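Local coordinates for protein laccase (Botrytis aclada, PDB 3SQR) that oxidises phenolic substrates with its copper centres while reducing dioxygen to water, and probably takes part in lignin degradation and detoxification of lignin-derived products, at residues W448-W462 / A503-L516. Residues are numbered along the deposited sequence; the frame is centred on the assembly and turned at random.
Sequences WVVYVIEDLTGFGIW and ALPGNGYLAIAFKL
Strands 448-455 and 509-515 run antiparallel, their axes 4.4 Å apart, and are joined by paired backbone hydrogen bonds at Val449-Phe514, Tyr451-Ile512 and Ile453-Leu510. A further bond, from Asp455 N to Gly508 O, closes the pairing beside the type II turn Pro505-Gly508. At the other end, the six-membered ring of Trp448 lies over Lys515, whose CB stands 3.8 Å from the ring centroid and almost on its normal. Val449 and Phe514 share the other face of the sheet. Val449 CG1 sits between its own backbone N and carbonyl carbon (chi1 55°) and presses onto the centre of the Phe514 ring, 3.3 Å from the centroid. Ile512 CG1 comes to the edge of the Tyr451 ring. At the end of strand 448-455, the Asp455 carboxylate ties the turn that follows to the turn Pro505-Gly508. Its OD2 takes Asn507 N at 2.8 Å from above the carboxylate plane. OD1 accepts from both the N and the hydroxyl of Thr457, the former making an Asx turn. These bonds probably fix the rotation of the carboxylate. One water links Asp455 O, Gly458 N and Asn507 OD1. Trp462 lays one ring face on the turn, with Pro505 CA 3.7 Å from the centroid of its six-membered ring and Gly506 N over the five-membered ring. Gly506 CA lies 3.3 Å from Gly460 C, a close backbone approach in which neither residue has a side chain. The pair forms the middle of a sheet in a cupredoxin-like domain, between strands 387-398 and 472-478. Phe540 meets the rings of Tyr451 and Phe514 edge-to-face, and Leu510 packs on Ile465 of strand 463-467 in the second sheet, whose edge strand 501-504 carries Leu504. Strand 463-467 begins with the type 1 copper ligand His463, directly after Trp462.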
loop_
_atom_site.group_PDB
_atom_site.type_symbol
_atom_site.label_atom_id
_atom_site.label_comp_id
_atom_site.label_asym_id
_atom_site.label_seq_id
_atom_site.Cartn_x
_atom_site.Cartn_y
_atom_site.Cartn_z
ATOM N N TRP A 448 -24.502 4.614 -2.124
ATOM C CA TRP A 448 -23.401 3.967 -1.399
ATOM C C TRP A 448 -23.477 2.477 -1.519
ATOM O O TRP A 448 -24.567 1.883 -1.743
ATOM C CB TRP A 448 -23.424 4.348 0.064
ATOM C CG TRP A 448 -23.134 5.726 0.298
ATOM C CD1 TRP A 448 -23.970 6.783 0.110
ATOM C CD2 TRP A 448 -21.906 6.263 0.822
ATOM N NE1 TRP A 448 -23.341 7.944 0.467
ATOM C CE2 TRP A 448 -22.057 7.663 0.864
ATOM C CE3 TRP A 448 -20.695 5.710 1.200
ATOM C CZ2 TRP A 448 -21.062 8.506 1.334
ATOM C CZ3 TRP A 448 -19.701 6.544 1.656
ATOM C CH2 TRP A 448 -19.887 7.931 1.720
ATOM N N VAL A 449 -22.300 1.854 -1.409
ATOM C CA VAL A 449 -22.199 0.427 -1.250
ATOM C C VAL A 449 -21.505 0.114 0.065
ATOM O O VAL A 449 -20.565 0.817 0.414
ATOM C CB VAL A 449 -21.469 -0.260 -2.420
ATOM C CG1 VAL A 449 -20.090 0.333 -2.672
ATOM C CG2 VAL A 449 -21.350 -1.747 -2.129
ATOM N N VAL A 450 -22.046 -0.847 0.818
ATOM C CA VAL A 450 -21.317 -1.484 1.931
ATOM C C VAL A 450 -20.903 -2.856 1.422
ATOM O O VAL A 450 -21.709 -3.679 0.940
ATOM C CB VAL A 450 -22.087 -1.602 3.212
ATOM C CG1 VAL A 450 -21.322 -2.536 4.225
ATOM C CG2 VAL A 450 -22.323 -0.261 3.820
ATOM N N TYR A 451 -19.594 -3.070 1.429
ATOM C CA TYR A 451 -19.027 -4.295 0.964
ATOM C C TYR A 451 -18.533 -5.008 2.201
ATOM O O TYR A 451 -17.730 -4.464 2.991
ATOM C CB TYR A 451 -17.855 -4.037 0.007
ATOM C CG TYR A 451 -17.165 -5.271 -0.448
ATOM C CD1 TYR A 451 -17.748 -6.131 -1.361
ATOM C CD2 TYR A 451 -15.881 -5.584 0.007
ATOM C CE1 TYR A 451 -17.094 -7.244 -1.800
ATOM C CE2 TYR A 451 -15.241 -6.716 -0.422
ATOM C CZ TYR A 451 -15.841 -7.541 -1.330
ATOM O OH TYR A 451 -15.177 -8.675 -1.752
ATOM N N VAL A 452 -19.070 -6.199 2.420
ATOM C CA VAL A 452 -18.703 -7.000 3.587
ATOM C C VAL A 452 -17.884 -8.163 3.063
ATOM O O VAL A 452 -18.331 -8.923 2.255
ATOM C CB VAL A 452 -19.948 -7.567 4.382
ATOM C CG1 VAL A 452 -19.450 -8.460 5.542
ATOM C CG2 VAL A 452 -20.778 -6.453 5.012
ATOM N N ILE A 453 -16.672 -8.303 3.573
ATOM C CA ILE A 453 -15.863 -9.410 3.188
ATOM C C ILE A 453 -15.616 -10.213 4.473
ATOM O O ILE A 453 -15.245 -9.675 5.512
ATOM C CB ILE A 453 -14.546 -8.983 2.501
ATOM C CG1 ILE A 453 -13.777 -10.236 2.064
ATOM C CG2 ILE A 453 -13.755 -7.996 3.373
ATOM C CD1 ILE A 453 -12.644 -9.966 1.084
ATOM N N GLU A 454 -15.939 -11.482 4.372
ATOM C CA GLU A 454 -15.901 -12.420 5.475
ATOM C C GLU A 454 -14.776 -13.372 5.340
ATOM O O GLU A 454 -14.508 -13.920 4.262
ATOM C CB GLU A 454 -17.179 -13.253 5.484
ATOM C CG GLU A 454 -18.426 -12.470 5.643
ATOM C CD GLU A 454 -19.600 -13.424 5.740
ATOM O OE1 GLU A 454 -19.516 -14.355 6.572
ATOM O OE2 GLU A 454 -20.554 -13.243 4.951
ATOM N N ASP A 455 -14.114 -13.607 6.435
ATOM C CA ASP A 455 -13.090 -14.655 6.451
ATOM C C ASP A 455 -13.717 -15.981 6.851
ATOM O O ASP A 455 -13.894 -16.207 8.031
ATOM C CB ASP A 455 -12.013 -14.303 7.479
ATOM C CG ASP A 455 -10.832 -15.339 7.490
ATOM O OD1 ASP A 455 -10.891 -16.239 6.669
ATOM O OD2 ASP A 455 -9.914 -15.233 8.320
ATOM N N LEU A 456 -13.914 -16.878 5.901
ATOM C CA LEU A 456 -14.454 -18.209 6.172
ATOM C C LEU A 456 -13.351 -19.215 5.954
ATOM O O LEU A 456 -13.631 -20.372 5.694
ATOM C CB LEU A 456 -15.657 -18.528 5.256
ATOM C CG LEU A 456 -16.891 -17.602 5.334
ATOM C CD1 LEU A 456 -18.127 -18.259 4.667
ATOM C CD2 LEU A 456 -17.258 -17.167 6.743
ATOM N N THR A 457 -12.097 -18.778 5.994
ATOM C CA THR A 457 -10.988 -19.671 5.676
ATOM C C THR A 457 -10.628 -20.566 6.838
ATOM O O THR A 457 -9.951 -21.582 6.644
ATOM C CB THR A 457 -9.673 -18.930 5.296
ATOM O OG1 THR A 457 -9.219 -18.219 6.446
ATOM C CG2 THR A 457 -9.918 -18.003 4.124
ATOM N N GLY A 458 -10.975 -20.125 8.044
ATOM C CA GLY A 458 -10.574 -20.830 9.239
ATOM C C GLY A 458 -9.185 -20.542 9.728
ATOM O O GLY A 458 -8.813 -20.992 10.800
ATOM N N PHE A 459 -8.387 -19.772 8.977
ATOM C CA PHE A 459 -6.971 -19.617 9.323
ATOM C C PHE A 459 -6.742 -18.461 10.272
ATOM O O PHE A 459 -5.696 -18.339 10.891
ATOM C CB PHE A 459 -6.161 -19.404 8.065
ATOM C CG PHE A 459 -6.256 -20.513 7.093
ATOM C CD1 PHE A 459 -6.021 -21.829 7.452
ATOM C CD2 PHE A 459 -6.584 -20.239 5.768
ATOM C CE1 PHE A 459 -6.093 -22.856 6.507
ATOM C CE2 PHE A 459 -6.676 -21.273 4.837
ATOM C CZ PHE A 459 -6.427 -22.566 5.205
ATOM N N GLY A 460 -7.732 -17.575 10.405
ATOM C CA GLY A 460 -7.569 -16.523 11.344
ATOM C C GLY A 460 -6.413 -15.547 11.014
ATOM O O GLY A 460 -5.911 -14.873 11.913
ATOM N N ILE A 461 -6.075 -15.421 9.730
ATOM C CA ILE A 461 -5.085 -14.415 9.286
ATOM C C ILE A 461 -5.754 -13.032 9.174
ATOM O O ILE A 461 -6.876 -12.952 8.709
ATOM C CB ILE A 461 -4.462 -14.774 7.952
ATOM C CG1 ILE A 461 -3.546 -16.041 8.071
ATOM C CG2 ILE A 461 -3.610 -13.545 7.470
ATOM C CD1 ILE A 461 -3.344 -16.825 6.766
ATOM N N TRP A 462 -5.085 -11.964 9.612
ATOM C CA TRP A 462 -5.630 -10.592 9.421
ATOM C C TRP A 462 -5.135 -10.006 8.086
ATOM O O TRP A 462 -3.944 -9.640 7.977
ATOM C CB TRP A 462 -5.195 -9.690 10.588
ATOM C CG TRP A 462 -5.889 -10.014 11.848
ATOM C CD1 TRP A 462 -5.829 -11.187 12.532
ATOM C CD2 TRP A 462 -6.764 -9.153 12.598
ATOM N NE1 TRP A 462 -6.575 -11.103 13.683
ATOM C CE2 TRP A 462 -7.187 -9.877 13.729
ATOM C CE3 TRP A 462 -7.216 -7.849 12.420
ATOM C CZ2 TRP A 462 -8.054 -9.343 14.682
ATOM C CZ3 TRP A 462 -8.097 -7.299 13.385
ATOM C CH2 TRP A 462 -8.494 -8.053 14.494
ATOM N N ALA A 503 -7.654 -4.106 7.622
ATOM C CA ALA A 503 -7.589 -5.517 7.905
ATOM C C ALA A 503 -8.933 -6.185 7.871
ATOM O O ALA A 503 -9.883 -5.703 8.502
ATOM C CB ALA A 503 -6.950 -5.745 9.293
ATOM N N LEU A 504 -9.006 -7.273 7.128
ATOM C CA LEU A 504 -10.050 -8.280 7.335
ATOM C C LEU A 504 -9.607 -9.088 8.559
ATOM O O LEU A 504 -8.633 -9.833 8.503
ATOM C CB LEU A 504 -10.176 -9.198 6.150
ATOM C CG LEU A 504 -10.933 -10.506 6.323
ATOM C CD1 LEU A 504 -12.349 -10.253 6.815
ATOM C CD2 LEU A 504 -10.887 -11.257 4.972
ATOM N N PRO A 505 -10.338 -8.953 9.662
ATOM C CA PRO A 505 -9.882 -9.697 10.860
ATOM C C PRO A 505 -9.923 -11.172 10.674
ATOM O O PRO A 505 -10.860 -11.674 10.164
ATOM C CB PRO A 505 -10.896 -9.284 11.929
ATOM C CG PRO A 505 -11.327 -7.902 11.479
ATOM C CD PRO A 505 -11.478 -8.092 9.987
ATOM N N GLY A 506 -8.917 -11.870 11.203
ATOM C CA GLY A 506 -8.870 -13.287 11.138
ATOM C C GLY A 506 -10.117 -13.876 11.784
ATOM O O GLY A 506 -10.445 -13.539 12.925
ATOM N N ASN A 507 -10.779 -14.680 10.966
ATOM C CA ASN A 507 -12.061 -15.375 11.251
ATOM C C ASN A 507 -13.207 -14.413 11.485
ATOM O O ASN A 507 -14.259 -14.815 12.011
ATOM C CB ASN A 507 -11.885 -16.307 12.458
ATOM C CG ASN A 507 -10.883 -17.411 12.179
ATOM O OD1 ASN A 507 -10.842 -17.959 11.083
ATOM N ND2 ASN A 507 -10.065 -17.757 13.174
ATOM N N GLY A 508 -13.049 -13.186 11.018
ATOM C CA GLY A 508 -14.069 -12.177 11.195
ATOM C C GLY A 508 -14.540 -11.585 9.903
ATOM O O GLY A 508 -14.571 -12.253 8.881
ATOM N N TYR A 509 -14.998 -10.349 9.974
ATOM C CA TYR A 509 -15.414 -9.650 8.754
ATOM C C TYR A 509 -15.053 -8.174 8.797
ATOM O O TYR A 509 -14.868 -7.550 9.826
ATOM C CB TYR A 509 -16.917 -9.876 8.500
ATOM C CG TYR A 509 -17.786 -9.252 9.535
ATOM C CD1 TYR A 509 -18.171 -9.944 10.677
ATOM C CD2 TYR A 509 -18.294 -7.953 9.348
ATOM C CE1 TYR A 509 -18.972 -9.348 11.622
ATOM C CE2 TYR A 509 -19.085 -7.365 10.281
ATOM C CZ TYR A 509 -19.429 -8.068 11.414
ATOM O OH TYR A 509 -20.262 -7.441 12.311
ATOM N N LEU A 510 -14.935 -7.627 7.601
ATOM C CA LEU A 510 -14.682 -6.245 7.398
ATOM C C LEU A 510 -15.804 -5.728 6.513
ATOM O O LEU A 510 -16.054 -6.291 5.454
ATOM C CB LEU A 510 -13.334 -6.105 6.714
ATOM C CG LEU A 510 -12.987 -4.714 6.222
ATOM C CD1 LEU A 510 -12.777 -3.722 7.424
ATOM C CD2 LEU A 510 -11.765 -4.744 5.276
ATOM N N ALA A 511 -16.470 -4.690 7.008
ATOM C CA ALA A 511 -17.539 -4.052 6.268
ATOM C C ALA A 511 -17.039 -2.654 5.942
ATOM O O ALA A 511 -16.826 -1.838 6.830
ATOM C CB ALA A 511 -18.845 -4.012 7.122
ATOM N N ILE A 512 -16.843 -2.419 4.646
ATOM C CA ILE A 512 -16.329 -1.154 4.137
ATOM C C ILE A 512 -17.342 -0.539 3.208
ATOM O O ILE A 512 -17.862 -1.200 2.330
ATOM C CB ILE A 512 -14.950 -1.332 3.418
ATOM C CG1 ILE A 512 -15.003 -2.335 2.301
ATOM C CG2 ILE A 512 -13.832 -1.643 4.432
ATOM C CD1 ILE A 512 -13.779 -2.255 1.374
ATOM N N ALA A 513 -17.605 0.725 3.409
ATOM C CA ALA A 513 -18.528 1.487 2.586
ATOM C C ALA A 513 -17.769 2.444 1.682
ATOM O O ALA A 513 -16.755 3.027 2.073
ATOM C CB ALA A 513 -19.474 2.294 3.505
ATOM N N PHE A 514 -18.272 2.629 0.471
ATOM C CA PHE A 514 -17.797 3.723 -0.370
ATOM C C PHE A 514 -18.916 4.158 -1.300
ATOM O O PHE A 514 -19.910 3.460 -1.427
ATOM C CB PHE A 514 -16.553 3.294 -1.146
ATOM C CG PHE A 514 -16.740 2.060 -1.976
ATOM C CD1 PHE A 514 -16.510 0.795 -1.446
ATOM C CD2 PHE A 514 -17.093 2.146 -3.338
ATOM C CE1 PHE A 514 -16.687 -0.299 -2.159
ATOM C CE2 PHE A 514 -17.203 1.009 -4.083
ATOM C CZ PHE A 514 -16.981 -0.213 -3.504
ATOM N N LYS A 515 -18.812 5.395 -1.769
ATOM C CA LYS A 515 -19.823 6.019 -2.603
ATOM C C LYS A 515 -19.566 5.731 -4.053
ATOM O O LYS A 515 -18.396 5.665 -4.521
ATOM C CB LYS A 515 -19.803 7.512 -2.350
ATOM C CG LYS A 515 -21.050 8.191 -2.890
ATOM C CD LYS A 515 -21.143 9.569 -2.443
ATOM C CE LYS A 515 -22.419 10.180 -3.026
ATOM N NZ LYS A 515 -22.409 11.626 -2.745
ATOM N N LEU A 516 -20.656 5.574 -4.808
ATOM C CA LEU A 516 -20.558 5.402 -6.229
ATOM C C LEU A 516 -20.209 6.731 -6.857
ATOM O O LEU A 516 -21.078 7.487 -7.284
ATOM C CB LEU A 516 -21.897 4.807 -6.759
ATOM C CG LEU A 516 -22.005 3.285 -6.607
ATOM C CD1 LEU A 516 -21.517 2.816 -5.312
ATOM C CD2 LEU A 516 -23.464 2.798 -6.860
HETATM O O HOH W 1 -12.814 -18.383 9.348
HETATM O O HOH W 2 -16.090 -15.363 9.706
HETATM O O HOH W 3 -8.075 -19.826 12.982
#